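Local coordinates for protein acetaldehyde dehydrogenase (Acetylating) (Geobacillus thermoglucosidasius, PDB 5J78) that probably catalyses the reversible, NAD-dependent conversion of acetaldehyde and coenzyme A to acetyl-CoA, at residues A348-V353 against A369-K374; V244-H249 against Q277-D282; G297-N302 against S341-L346; I312-G317 against E356-I361. One frame throughout, in Å; residues are numbered along the deposited sequence.

Contact 1. Residues A348-V353 against A369-K374; sequences AEETEV and AFYIVK. Unlike the reference sequence in segment 369-374: Ile372 (reference Thr).
Tyr371 lays its ring alongside Glu350 and passes its hydroxyl to the backbone just beyond, and these two residues, with Phe370, bury the most surface between 348-353 and 369-374. The CB of Glu350 sits over one face of the tyrosine ring, 4.3 Å from its centroid and shifted toward the rim, a CH-pi contact made by the aliphatic root of an acidic residue. Both side chains run the same way, but the Glu350 chain bends at chi2 (70°), which carries its carboxylate away from the strand 367-373. At the far end of the ring Tyr371 OH donates to Glu352 O at 2.7 Å, approaching from above the carbonyl plane, while Val353 CG2 packs 3.6 Å from the same OH. A phenylalanine in place of Tyr371 would probably keep the packing on Glu350 but leave the carbonyl of Glu352 without this donor, and the chain after the strand less firmly fixed. The backbones pair as parallel neighbours in the seven-stranded parallel sheet of an aldehyde dehydrogenase domain: Phe370 N binds Ala348 O at 2.9 Å, and Glu350 N returns the bond to Phe370 O, also at 2.9 Å. Beyond Glu350 the two chains part, and the tyrosine side chain still spans from one to the other. Phe370 points to the other face of the sheet from Ala348 and Ala369, together with Glu349, whose CG lies 3.8 Å from Phe370 O. The Phe370 ring is buried there, covered by Val289, Val290 and Leu293 of helix 286-295, which suits a large apolar residue. Small alanines suit the opposite face, where Phe359 packs on Ala348.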
loop_
_atom_site.group_PDB
_atom_site.type_symbol
_atom_site.label_atom_id
_atom_site.label_comp_id
_atom_site.label_asym_id
_atom_site.label_seq_id
_atom_site.Cartn_x
_atom_site.Cartn_y
_atom_site.Cartn_z
ATOM N N ALA A 348 -3.306 42.973 -12.013
ATOM C CA ALA A 348 -3.267 42.546 -13.412
ATOM C C ALA A 348 -4.666 42.296 -13.929
ATOM O O ALA A 348 -5.373 41.390 -13.455
ATOM C CB ALA A 348 -2.425 41.285 -13.578
ATOM N N GLU A 349 -5.049 43.087 -14.923
ATOM C CA GLU A 349 -6.349 42.957 -15.556
ATOM C C GLU A 349 -6.376 41.634 -16.290
ATOM O O GLU A 349 -5.406 41.260 -16.941
ATOM C CB GLU A 349 -6.611 44.133 -16.492
ATOM C CG GLU A 349 -8.020 44.192 -17.041
ATOM C CD GLU A 349 -8.343 45.542 -17.656
ATOM O OE1 GLU A 349 -7.766 46.561 -17.213
ATOM O OE2 GLU A 349 -9.180 45.585 -18.583
ATOM N N GLU A 350 -7.473 40.898 -16.139
ATOM C CA GLU A 350 -7.535 39.535 -16.647
ATOM C C GLU A 350 -8.942 39.256 -17.117
ATOM O O GLU A 350 -9.884 39.925 -16.674
ATOM C CB GLU A 350 -7.098 38.551 -15.552
ATOM C CG GLU A 350 -6.560 37.212 -16.052
ATOM C CD GLU A 350 -5.194 37.321 -16.741
ATOM O OE1 GLU A 350 -4.648 38.449 -16.880
ATOM O OE2 GLU A 350 -4.662 36.262 -17.141
ATOM N N THR A 351 -9.084 38.286 -18.021
ATOM C CA THR A 351 -10.404 37.867 -18.495
ATOM C C THR A 351 -10.618 36.352 -18.379
ATOM O O THR A 351 -11.756 35.905 -18.295
ATOM C CB THR A 351 -10.633 38.286 -19.967
ATOM O OG1 THR A 351 -9.696 37.606 -20.815
ATOM C CG2 THR A 351 -10.473 39.796 -20.122
ATOM N N GLU A 352 -9.529 35.583 -18.370
ATOM C CA GLU A 352 -9.602 34.121 -18.315
ATOM C C GLU A 352 -9.362 33.518 -16.913
ATOM O O GLU A 352 -8.686 34.106 -16.063
ATOM C CB GLU A 352 -8.594 33.514 -19.297
ATOM C CG GLU A 352 -8.902 33.792 -20.767
ATOM C CD GLU A 352 -10.363 33.574 -21.121
ATOM O OE1 GLU A 352 -10.837 32.414 -21.045
ATOM O OE2 GLU A 352 -11.042 34.569 -21.460
ATOM N N VAL A 353 -9.911 32.321 -16.708
ATOM C CA VAL A 353 -9.800 31.579 -15.446
ATOM C C VAL A 353 -9.362 30.138 -15.709
ATOM O O VAL A 353 -9.924 29.466 -16.566
ATOM C CB VAL A 353 -11.144 31.572 -14.693
ATOM C CG1 VAL A 353 -11.049 30.796 -13.346
ATOM C CG2 VAL A 353 -11.633 33.006 -14.467
ATOM N N ALA A 369 -5.621 39.615 -9.257
ATOM C CA ALA A 369 -6.246 39.684 -10.587
ATOM C C ALA A 369 -7.402 40.672 -10.562
ATOM O O ALA A 369 -8.022 40.876 -9.522
ATOM C CB ALA A 369 -6.732 38.320 -11.039
ATOM N N PHE A 370 -7.694 41.272 -11.717
ATOM C CA PHE A 370 -8.728 42.298 -11.837
ATOM C C PHE A 370 -9.667 41.991 -13.000
ATOM O O PHE A 370 -9.265 42.077 -14.163
ATOM C CB PHE A 370 -8.075 43.672 -12.042
ATOM C CG PHE A 370 -9.026 44.832 -11.933
ATOM C CD1 PHE A 370 -9.746 45.275 -13.032
ATOM C CD2 PHE A 370 -9.179 45.499 -10.737
ATOM C CE1 PHE A 370 -10.608 46.348 -12.927
ATOM C CE2 PHE A 370 -10.047 46.577 -10.630
ATOM C CZ PHE A 370 -10.754 47.002 -11.723
ATOM N N TYR A 371 -10.910 41.640 -12.683
ATOM C CA TYR A 371 -11.892 41.258 -13.700
ATOM C C TYR A 371 -12.990 42.293 -13.764
ATOM O O TYR A 371 -13.527 42.719 -12.733
ATOM C CB TYR A 371 -12.519 39.889 -13.414
ATOM C CG TYR A 371 -11.588 38.703 -13.504
ATOM C CD1 TYR A 371 -10.809 38.325 -12.417
ATOM C CD2 TYR A 371 -11.520 37.937 -14.656
ATOM C CE1 TYR A 371 -9.963 37.221 -12.489
ATOM C CE2 TYR A 371 -10.684 36.835 -14.739
ATOM C CZ TYR A 371 -9.906 36.482 -13.651
ATOM O OH TYR A 371 -9.063 35.393 -13.731
ATOM N N ILE A 372 -13.324 42.671 -14.994
ATOM C CA ILE A 372 -14.446 43.564 -15.285
ATOM C C ILE A 372 -15.706 42.751 -15.541
ATOM O O ILE A 372 -15.674 41.791 -16.310
ATOM C CB ILE A 372 -14.201 44.436 -16.547
ATOM C CG1 ILE A 372 -12.716 44.756 -16.755
ATOM C CG2 ILE A 372 -15.044 45.715 -16.484
ATOM C CD1 ILE A 372 -12.163 45.653 -15.751
ATOM N N VAL A 373 -16.815 43.141 -14.929
ATOM C CA VAL A 373 -18.065 42.414 -15.130
ATOM C C VAL A 373 -19.171 43.414 -15.357
ATOM O O VAL A 373 -19.062 44.562 -14.930
ATOM C CB VAL A 373 -18.415 41.503 -13.933
ATOM C CG1 VAL A 373 -17.256 40.574 -13.629
ATOM C CG2 VAL A 373 -18.802 42.319 -12.699
ATOM N N LYS A 374 -20.238 42.978 -16.023
ATOM C CA LYS A 374 -21.344 43.878 -16.358
ATOM C C LYS A 374 -22.279 44.056 -15.168
ATOM O O LYS A 374 -22.750 45.169 -14.896
ATOM C CB LYS A 374 -22.105 43.353 -17.570
ATOM C CG LYS A 374 -21.542 43.795 -18.923
ATOM C CD LYS A 374 -20.736 42.688 -19.610
ATOM C CE LYS A 374 -21.604 41.468 -19.944
ATOM N NZ LYS A 374 -21.044 40.645 -21.064
#

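Contact 2. Residues V244-H249 against Q277-D282; sequences VPVYIH and QALLVD
Tyr247 and Asp282 close the C-terminal end of a parallel strand pair, 244-248 beside 276-282, in the middle of the seven-stranded parallel sheet. Backbone hydrogen bonds form the ladder. Val246 straddles Leu279 with two bonds to the same neighbour, its N bound to Ala278 O and its O to Leu280 N (2.7 Å), and Ile248 N continues the pattern to Leu280 O. At the ends the bonding is less regular: Val244 O takes Gln277 N at 2.9 Å and Ala278 N only weakly, and the last rung, Asp282 N to Ile248 O, is weak.

Apolar contacts clothe both faces. Val246 CB meets Leu279 CD2 at 4.0 Å, and Ile248 CD1 lies beside Val281 CG2; the beta-branched valines and isoleucine favour an extended backbone, and with Leu279 they fill a buried sheet face. Pro245, Tyr247 and Leu280 occupy the other face, where helix 376-388 covers them.

Polar contacts gather round Asp282, whose OD2 also accepts from Glu250 N. With CG anti to the backbone N (chi1 178°), the Tyr247 ring reaches along the strand to put its hydroxyl on Asp282. A phenylalanine at Tyr247 would probably leave Asp282 OD1 without this donor in a buried place. His249, whose ND1 is bonded to Ser251, brings CD2 to 3.3 Å from Asp282 OD2. Tyr247 OH donates to Asp282 OD1 at 3.0 Å, on its syn side and 29° out of the carboxylate plane, with OD1 lying at the ring's edge.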
loop_
_atom_site.group_PDB
_atom_site.type_symbol
_atom_site.label_atom_id
_atom_site.label_comp_id
_atom_site.label_asym_id
_atom_site.label_seq_id
_atom_site.Cartn_x
_atom_site.Cartn_y
_atom_site.Cartn_z
ATOM N N VAL A 244 -9.835 33.291 -3.160
ATOM C CA VAL A 244 -10.991 34.116 -2.818
ATOM C C VAL A 244 -11.315 35.204 -3.842
ATOM O O VAL A 244 -10.508 36.107 -4.064
ATOM C CB VAL A 244 -10.784 34.789 -1.473
ATOM C CG1 VAL A 244 -11.970 35.706 -1.130
ATOM C CG2 VAL A 244 -10.565 33.737 -0.392
ATOM N N PRO A 245 -12.510 35.121 -4.454
ATOM C CA PRO A 245 -12.971 36.182 -5.347
ATOM C C PRO A 245 -13.758 37.218 -4.577
ATOM O O PRO A 245 -14.518 36.839 -3.683
ATOM C CB PRO A 245 -13.850 35.432 -6.343
ATOM C CG PRO A 245 -14.473 34.338 -5.499
ATOM C CD PRO A 245 -13.396 33.935 -4.514
ATOM N N VAL A 246 -13.578 38.496 -4.906
ATOM C CA VAL A 246 -14.299 39.565 -4.231
ATOM C C VAL A 246 -14.979 40.460 -5.259
ATOM O O VAL A 246 -14.344 40.962 -6.194
ATOM C CB VAL A 246 -13.368 40.401 -3.318
ATOM C CG1 VAL A 246 -14.142 41.521 -2.618
ATOM C CG2 VAL A 246 -12.737 39.518 -2.292
ATOM N N TYR A 247 -16.284 40.636 -5.071
ATOM C CA TYR A 247 -17.137 41.433 -5.973
ATOM C C TYR A 247 -17.283 42.849 -5.441
ATOM O O TYR A 247 -17.711 43.034 -4.301
ATOM C CB TYR A 247 -18.512 40.768 -6.103
ATOM C CG TYR A 247 -19.543 41.472 -6.962
ATOM C CD1 TYR A 247 -19.189 42.113 -8.149
ATOM C CD2 TYR A 247 -20.894 41.463 -6.601
ATOM C CE1 TYR A 247 -20.153 42.751 -8.940
ATOM C CE2 TYR A 247 -21.856 42.092 -7.385
ATOM C CZ TYR A 247 -21.478 42.730 -8.555
ATOM O OH TYR A 247 -22.434 43.348 -9.330
ATOM N N ILE A 248 -16.910 43.848 -6.245
ATOM C CA ILE A 248 -17.211 45.240 -5.902
ATOM C C ILE A 248 -18.375 45.672 -6.785
ATOM O O ILE A 248 -18.230 45.859 -7.990
ATOM C CB ILE A 248 -16.010 46.206 -6.084
ATOM C CG1 ILE A 248 -14.767 45.673 -5.364
ATOM C CG2 ILE A 248 -16.371 47.607 -5.533
ATOM C CD1 ILE A 248 -13.486 46.490 -5.599
ATOM N N HIS A 249 -19.537 45.795 -6.160
ATOM C CA HIS A 249 -20.767 46.185 -6.842
ATOM C C HIS A 249 -20.819 47.713 -6.970
ATOM O O HIS A 249 -20.247 48.423 -6.137
ATOM C CB HIS A 249 -21.961 45.653 -6.052
ATOM C CG HIS A 249 -23.291 46.110 -6.553
ATOM N ND1 HIS A 249 -24.080 46.996 -5.850
ATOM C CD2 HIS A 249 -23.991 45.777 -7.663
ATOM C CE1 HIS A 249 -25.199 47.209 -6.519
ATOM N NE2 HIS A 249 -25.175 46.474 -7.616
ATOM N N GLN A 277 -7.840 37.177 -3.898
ATOM C CA GLN A 277 -7.012 36.757 -5.040
ATOM C C GLN A 277 -7.452 37.376 -6.372
ATOM O O GLN A 277 -6.644 37.529 -7.294
ATOM C CB GLN A 277 -7.013 35.243 -5.168
ATOM C CG GLN A 277 -6.478 34.542 -3.941
ATOM C CD GLN A 277 -5.012 34.839 -3.675
ATOM O OE1 GLN A 277 -4.275 35.246 -4.576
ATOM N NE2 GLN A 277 -4.575 34.609 -2.436
ATOM N N ALA A 278 -8.718 37.753 -6.467
ATOM C CA ALA A 278 -9.249 38.329 -7.695
ATOM C C ALA A 278 -10.357 39.288 -7.334
ATOM O O ALA A 278 -11.167 38.999 -6.460
ATOM C CB ALA A 278 -9.758 37.243 -8.642
ATOM N N LEU A 279 -10.359 40.454 -7.971
ATOM C CA LEU A 279 -11.457 41.390 -7.814
ATOM C C LEU A 279 -12.338 41.289 -9.041
ATOM O O LEU A 279 -11.841 41.177 -10.158
ATOM C CB LEU A 279 -10.966 42.823 -7.638
ATOM C CG LEU A 279 -10.042 43.113 -6.464
ATOM C CD1 LEU A 279 -9.741 44.612 -6.460
ATOM C CD2 LEU A 279 -10.663 42.677 -5.152
ATOM N N LEU A 280 -13.646 41.314 -8.813
ATOM C CA LEU A 280 -14.644 41.339 -9.879
ATOM C C LEU A 280 -15.338 42.690 -9.762
ATOM O O LEU A 280 -15.920 42.987 -8.716
ATOM C CB LEU A 280 -15.638 40.181 -9.735
ATOM C CG LEU A 280 -15.064 38.863 -9.213
ATOM C CD1 LEU A 280 -16.204 37.892 -9.005
ATOM C CD2 LEU A 280 -14.026 38.269 -10.157
ATOM N N VAL A 281 -15.253 43.524 -10.800
ATOM C CA VAL A 281 -15.683 44.919 -10.672
ATOM C C VAL A 281 -16.707 45.327 -11.730
ATOM O O VAL A 281 -16.541 45.059 -12.928
ATOM C CB VAL A 281 -14.457 45.864 -10.732
ATOM C CG1 VAL A 281 -14.865 47.315 -10.534
ATOM C CG2 VAL A 281 -13.457 45.463 -9.668
ATOM N N ASP A 282 -17.781 45.960 -11.261
ATOM C CA ASP A 282 -18.841 46.437 -12.144
ATOM C C ASP A 282 -18.218 47.450 -13.103
ATOM O O ASP A 282 -17.470 48.323 -12.681
ATOM C CB ASP A 282 -19.993 47.080 -11.347
ATOM C CG ASP A 282 -21.090 46.094 -10.964
ATOM O OD1 ASP A 282 -21.114 44.957 -11.487
ATOM O OD2 ASP A 282 -21.945 46.487 -10.142
HETATM O O HOH W 1 -7.121 33.069 -1.198
#

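Contact 3. Residues G297-N302 against S341-L346; sequences GAYFLN and SDVKLL
Tyr299 rests its CB against both methyl groups of Val343, with CG1 at 3.6 Å, and takes Leu346 CD2 on the same carbon at 4.1 Å. The valine's branched, compact shape lets two methyls share this one neighbour. On the other face of the sheet Ala298 meets Leu345: CD2 of the leucine comes 3.7 Å from the alanine CB, brought there because its CG stands between the backbone N and the carbonyl carbon (chi1 69°). The small side chain of Ala298 lets that branch lie close over the strand.

Two backbone bonds set these side chains in register. Lys344 N donates to Gly297 O at 2.7 Å and nearly straight, 171° at the hydrogen, and Tyr299 N donates to Leu345 O at 2.8 Å. Gly297 has a positive phi (115°), and a side chain there would press on the carbonyl before it and on Lys344 CD, reasons enough for glycine.

Further out, the Tyr299 hydroxyl is held by Glu305 of the following helix, while Leu293 of helix 286-295 packs on Ala298. Gly297 is the C-prime residue of a Schellman motif, with Ala298 N bonded to Leu293 O and Gly297 N to Lys294 O. The helix thus ends and passes directly into 298-300, which pairs in parallel with 345-349 as an outermost strand, within this chain, of the seven-stranded parallel sheet, the helix-to-strand passage of an alpha/beta fold.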
loop_
_atom_site.group_PDB
_atom_site.type_symbol
_atom_site.label_atom_id
_atom_site.label_comp_id
_atom_site.label_asym_id
_atom_site.label_seq_id
_atom_site.Cartn_x
_atom_site.Cartn_y
_atom_site.Cartn_z
ATOM N N GLY A 297 -1.810 52.653 -3.645
ATOM C CA GLY A 297 -0.545 51.936 -3.729
ATOM C C GLY A 297 -0.476 50.754 -4.670
ATOM O O GLY A 297 0.535 50.045 -4.698
ATOM N N ALA A 298 -1.522 50.540 -5.459
ATOM C CA ALA A 298 -1.513 49.447 -6.436
ATOM C C ALA A 298 -0.759 49.841 -7.699
ATOM O O ALA A 298 -0.914 50.954 -8.183
ATOM C CB ALA A 298 -2.938 49.030 -6.805
ATOM N N TYR A 299 0.019 48.903 -8.233
ATOM C CA TYR A 299 0.678 49.039 -9.520
ATOM C C TYR A 299 0.067 48.111 -10.576
ATOM O O TYR A 299 0.210 46.887 -10.501
ATOM C CB TYR A 299 2.174 48.735 -9.370
ATOM C CG TYR A 299 2.990 49.008 -10.610
ATOM C CD1 TYR A 299 3.168 48.027 -11.579
ATOM C CD2 TYR A 299 3.596 50.243 -10.810
ATOM C CE1 TYR A 299 3.925 48.271 -12.735
ATOM C CE2 TYR A 299 4.359 50.503 -11.966
ATOM C CZ TYR A 299 4.519 49.510 -12.922
ATOM O OH TYR A 299 5.267 49.747 -14.067
ATOM N N PHE A 300 -0.609 48.692 -11.560
ATOM C CA PHE A 300 -1.202 47.917 -12.650
ATOM C C PHE A 300 -0.178 47.551 -13.715
ATOM O O PHE A 300 0.395 48.430 -14.371
ATOM C CB PHE A 300 -2.349 48.688 -13.299
ATOM C CG PHE A 300 -3.611 48.656 -12.512
ATOM C CD1 PHE A 300 -3.755 49.435 -11.381
ATOM C CD2 PHE A 300 -4.666 47.846 -12.906
ATOM C CE1 PHE A 300 -4.920 49.405 -10.650
ATOM C CE2 PHE A 300 -5.840 47.814 -12.188
ATOM C CZ PHE A 300 -5.973 48.589 -11.059
ATOM N N LEU A 301 0.031 46.250 -13.887
ATOM C CA LEU A 301 0.987 45.728 -14.856
ATOM C C LEU A 301 0.491 45.920 -16.283
ATOM O O LEU A 301 -0.691 45.746 -16.545
ATOM C CB LEU A 301 1.236 44.235 -14.620
ATOM C CG LEU A 301 1.697 43.779 -13.241
ATOM C CD1 LEU A 301 1.662 42.255 -13.159
ATOM C CD2 LEU A 301 3.096 44.300 -12.935
ATOM N N ASN A 302 1.388 46.262 -17.209
ATOM C CA ASN A 302 1.015 46.297 -18.621
ATOM C C ASN A 302 1.230 44.898 -19.178
ATOM O O ASN A 302 1.670 44.004 -18.448
ATOM C CB ASN A 302 1.806 47.361 -19.398
ATOM C CG ASN A 302 3.307 47.186 -19.300
ATOM O OD1 ASN A 302 3.829 46.067 -19.295
ATOM N ND2 ASN A 302 4.019 48.309 -19.224
ATOM N N SER A 341 9.173 52.203 -5.276
ATOM C CA SER A 341 9.459 51.645 -3.968
ATOM C C SER A 341 8.261 51.727 -3.038
ATOM O O SER A 341 8.221 51.047 -2.020
ATOM C CB SER A 341 10.634 52.382 -3.341
ATOM O OG SER A 341 10.258 53.721 -3.077
ATOM N N ASP A 342 7.293 52.571 -3.378
ATOM C CA ASP A 342 6.102 52.719 -2.548
ATOM C C ASP A 342 4.935 51.788 -2.964
ATOM O O ASP A 342 3.880 51.803 -2.337
ATOM C CB ASP A 342 5.636 54.185 -2.570
ATOM C CG ASP A 342 5.154 54.639 -3.945
ATOM O OD1 ASP A 342 5.295 53.884 -4.928
ATOM O OD2 ASP A 342 4.632 55.767 -4.046
ATOM N N VAL A 343 5.118 50.993 -4.010
ATOM C CA VAL A 343 4.057 50.096 -4.470
ATOM C C VAL A 343 3.671 49.093 -3.368
ATOM O O VAL A 343 4.535 48.488 -2.751
ATOM C CB VAL A 343 4.484 49.340 -5.739
ATOM C CG1 VAL A 343 3.475 48.246 -6.102
ATOM C CG2 VAL A 343 4.638 50.298 -6.898
ATOM N N LYS A 344 2.374 48.923 -3.121
ATOM C CA LYS A 344 1.915 48.000 -2.060
ATOM C C LYS A 344 1.412 46.663 -2.593
ATOM O O LYS A 344 1.411 45.656 -1.875
ATOM C CB LYS A 344 0.812 48.642 -1.230
ATOM C CG LYS A 344 1.333 49.598 -0.159
ATOM C CD LYS A 344 0.173 50.320 0.502
ATOM C CE LYS A 344 0.361 50.504 2.004
ATOM N NZ LYS A 344 -0.940 50.327 2.737
ATOM N N LEU A 345 0.964 46.658 -3.838
ATOM C CA LEU A 345 0.500 45.433 -4.465
ATOM C C LEU A 345 0.502 45.605 -5.961
ATOM O O LEU A 345 0.335 46.712 -6.471
ATOM C CB LEU A 345 -0.903 45.047 -3.969
ATOM C CG LEU A 345 -2.096 45.919 -4.369
ATOM C CD1 LEU A 345 -3.414 45.232 -4.029
ATOM C CD2 LEU A 345 -2.027 47.263 -3.681
ATOM N N LEU A 346 0.734 44.491 -6.641
ATOM C CA LEU A 346 0.614 44.371 -8.077
ATOM C C LEU A 346 -0.767 43.911 -8.475
ATOM O O LEU A 346 -1.299 42.973 -7.884
ATOM C CB LEU A 346 1.636 43.359 -8.600
ATOM C CG LEU A 346 3.078 43.571 -8.163
ATOM C CD1 LEU A 346 3.991 42.536 -8.844
ATOM C CD2 LEU A 346 3.526 45.003 -8.509
#

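Contact 4. Residues I312-G317 against E356-I361; sequences IIMVNG and EYPFSI
Ile313 overlaps the Phe359 ring, its CD1 standing over one face 3.9 Å from the centroid and 16° off the ring normal, a CH-pi contact with the two side chains crossing at about a right angle. Helix 303-313 gives way near here to the short strand 314-315 of a two-stranded antiparallel hairpin with 318-319. Opposite lies the loop that joins strands 345-349 and 367-373 of the alpha/beta domain, so the contact packs the helix end and the hairpin base on an inter-strand connection. The isoleucine serves two partners with two branches. While CG1, beside the backbone N (chi1 -80°), leads CD1 to the phenylalanine, CG2 turns to Pro358, 3.7 Å from its CB. The same methyl lies 3.4 Å from Pro358 O. A beta-branched residue suits this spot because its two arms can reach separate neighbours.

Met314 extends the apolar patch along the loop. Its SD lies 3.9 Å from Pro358 CG, the thioether crossing the proline at about a right angle, and a bend at chi3 (-41°) brings its terminal methyl to Ile361. Proline offers a compact hydrocarbon ring to both neighbours, and methionine a flexible chain that can follow the loop's contour. Val309 and Ala310 of the same helix also pack on Phe359, and Val389 packs on Ile361.

Within the loop, Tyr357 O accepts two hydrogen bonds from Ser360, from the backbone N and from the hydroxyl. Across the contact the methionine's reach finishes with CE 3.8 Å from Ile361 CD1.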
loop_
_atom_site.group_PDB
_atom_site.type_symbol
_atom_site.label_atom_id
_atom_site.label_comp_id
_atom_site.label_asym_id
_atom_site.label_seq_id
_atom_site.Cartn_x
_atom_site.Cartn_y
_atom_site.Cartn_z
ATOM N N ILE A 312 6.810 33.639 -13.346
ATOM C CA ILE A 312 7.347 33.220 -12.061
ATOM C C ILE A 312 6.257 32.944 -11.024
ATOM O O ILE A 312 6.569 32.627 -9.881
ATOM C CB ILE A 312 8.328 34.278 -11.504
ATOM C CG1 ILE A 312 7.620 35.600 -11.203
ATOM C CG2 ILE A 312 9.466 34.504 -12.493
ATOM C CD1 ILE A 312 8.346 36.435 -10.181
ATOM N N ILE A 313 4.991 33.069 -11.415
ATOM C CA ILE A 313 3.891 32.785 -10.500
ATOM C C ILE A 313 3.746 31.276 -10.295
ATOM O O ILE A 313 3.490 30.834 -9.178
ATOM C CB ILE A 313 2.566 33.387 -10.987
ATOM C CG1 ILE A 313 2.550 34.872 -10.641
ATOM C CG2 ILE A 313 1.347 32.712 -10.316
ATOM C CD1 ILE A 313 1.352 35.617 -11.151
ATOM N N MET A 314 3.902 30.485 -11.352
ATOM C CA MET A 314 4.001 29.038 -11.164
ATOM C C MET A 314 5.182 28.411 -11.907
ATOM O O MET A 314 5.601 28.870 -12.978
ATOM C CB MET A 314 2.674 28.348 -11.547
ATOM C CG MET A 314 2.082 28.641 -12.895
ATOM S SD MET A 314 0.269 28.412 -12.887
ATOM C CE MET A 314 0.105 26.917 -11.921
ATOM N N VAL A 315 5.750 27.397 -11.258
ATOM C CA VAL A 315 6.786 26.550 -11.832
ATOM C C VAL A 315 6.263 25.120 -11.765
ATOM O O VAL A 315 5.634 24.727 -10.777
ATOM C CB VAL A 315 8.137 26.688 -11.097
ATOM C CG1 VAL A 315 8.589 28.142 -11.102
ATOM C CG2 VAL A 315 8.039 26.174 -9.677
ATOM N N ASN A 316 6.541 24.349 -12.813
ATOM C CA ASN A 316 5.701 23.212 -13.174
ATOM C C ASN A 316 4.303 23.773 -13.401
ATOM O O ASN A 316 4.147 24.826 -14.033
ATOM C CB ASN A 316 5.695 22.114 -12.103
ATOM C CG ASN A 316 7.082 21.580 -11.805
ATOM O OD1 ASN A 316 7.981 21.647 -12.644
ATOM N ND2 ASN A 316 7.260 21.033 -10.603
ATOM N N GLY A 317 3.294 23.093 -12.873
ATOM C CA GLY A 317 1.927 23.574 -12.954
ATOM C C GLY A 317 1.399 23.845 -11.564
ATOM O O GLY A 317 0.231 23.574 -11.274
ATOM N N GLU A 356 -4.029 27.242 -15.930
ATOM C CA GLU A 356 -3.017 27.606 -16.912
ATOM C C GLU A 356 -2.960 29.112 -17.119
ATOM O O GLU A 356 -2.198 29.595 -17.944
ATOM C CB GLU A 356 -3.290 26.895 -18.243
ATOM C CG GLU A 356 -4.478 27.425 -19.069
ATOM C CD GLU A 356 -5.849 26.959 -18.568
ATOM O OE1 GLU A 356 -6.014 26.693 -17.355
ATOM O OE2 GLU A 356 -6.773 26.858 -19.406
ATOM N N TYR A 357 -3.809 29.828 -16.386
ATOM C CA TYR A 357 -3.822 31.286 -16.354
ATOM C C TYR A 357 -3.352 31.725 -14.969
ATOM O O TYR A 357 -4.164 31.927 -14.059
ATOM C CB TYR A 357 -5.207 31.821 -16.658
ATOM C CG TYR A 357 -5.644 31.518 -18.068
ATOM C CD1 TYR A 357 -5.318 32.373 -19.109
ATOM C CD2 TYR A 357 -6.364 30.367 -18.367
ATOM C CE1 TYR A 357 -5.702 32.103 -20.405
ATOM C CE2 TYR A 357 -6.754 30.089 -19.670
ATOM C CZ TYR A 357 -6.421 30.966 -20.679
ATOM O OH TYR A 357 -6.803 30.706 -21.968
ATOM N N PRO A 358 -2.029 31.854 -14.803
ATOM C CA PRO A 358 -1.429 32.010 -13.474
ATOM C C PRO A 358 -1.980 33.153 -12.639
ATOM O O PRO A 358 -1.828 33.116 -11.415
ATOM C CB PRO A 358 0.045 32.242 -13.791
ATOM C CG PRO A 358 0.251 31.563 -15.107
ATOM C CD PRO A 358 -1.004 31.803 -15.863
ATOM N N PHE A 359 -2.617 34.143 -13.249
ATOM C CA PHE A 359 -3.151 35.236 -12.455
ATOM C C PHE A 359 -4.504 34.859 -11.843
ATOM O O PHE A 359 -4.965 35.510 -10.911
ATOM C CB PHE A 359 -3.260 36.510 -13.296
ATOM C CG PHE A 359 -1.951 37.239 -13.453
ATOM C CD1 PHE A 359 -1.492 38.073 -12.456
ATOM C CD2 PHE A 359 -1.181 37.085 -14.591
ATOM C CE1 PHE A 359 -0.275 38.751 -12.588
ATOM C CE2 PHE A 359 0.026 37.755 -14.724
ATOM C CZ PHE A 359 0.478 38.583 -13.711
ATOM N N SER A 360 -5.129 33.802 -12.348
ATOM C CA SER A 360 -6.435 33.392 -11.839
ATOM C C SER A 360 -6.340 32.413 -10.659
ATOM O O SER A 360 -7.349 32.173 -10.001
ATOM C CB SER A 360 -7.278 32.752 -12.940
ATOM O OG SER A 360 -6.741 31.500 -13.306
ATOM N N ILE A 361 -5.153 31.854 -10.399
ATOM C CA ILE A 361 -4.983 30.906 -9.291
ATOM C C ILE A 361 -4.673 31.623 -7.975
ATOM O O ILE A 361 -4.554 32.868 -7.931
ATOM C CB ILE A 361 -3.870 29.853 -9.589
ATOM C CG1 ILE A 361 -2.450 30.457 -9.556
ATOM C CG2 ILE A 361 -4.130 29.194 -10.933
ATOM C CD1 ILE A 361 -1.334 29.417 -9.406
#

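How the contacts relate
Contacts 1, 2 and 3 are pairings of one parallel sheet: contact 2 lies wholly buried in its middle, and contact 3 joins an outermost strand of the sheet within this chain. Contacts 1 and 3 share strand 345-349, and contacts 1 and 2 are stitched together by probable backbone bonds between Tyr371 and both Leu279 and Val281. Contact 2 has the longest ladder and a buried polar cluster, whereas 1 and 3 are partly exposed with two strand bonds each. Contact 4, buried but off the sheet, relies on apolar and CH-pi packing. Phe359 links it to the sheet contacts, touching Ala348 of contact 1 and Leu301 of contact 3.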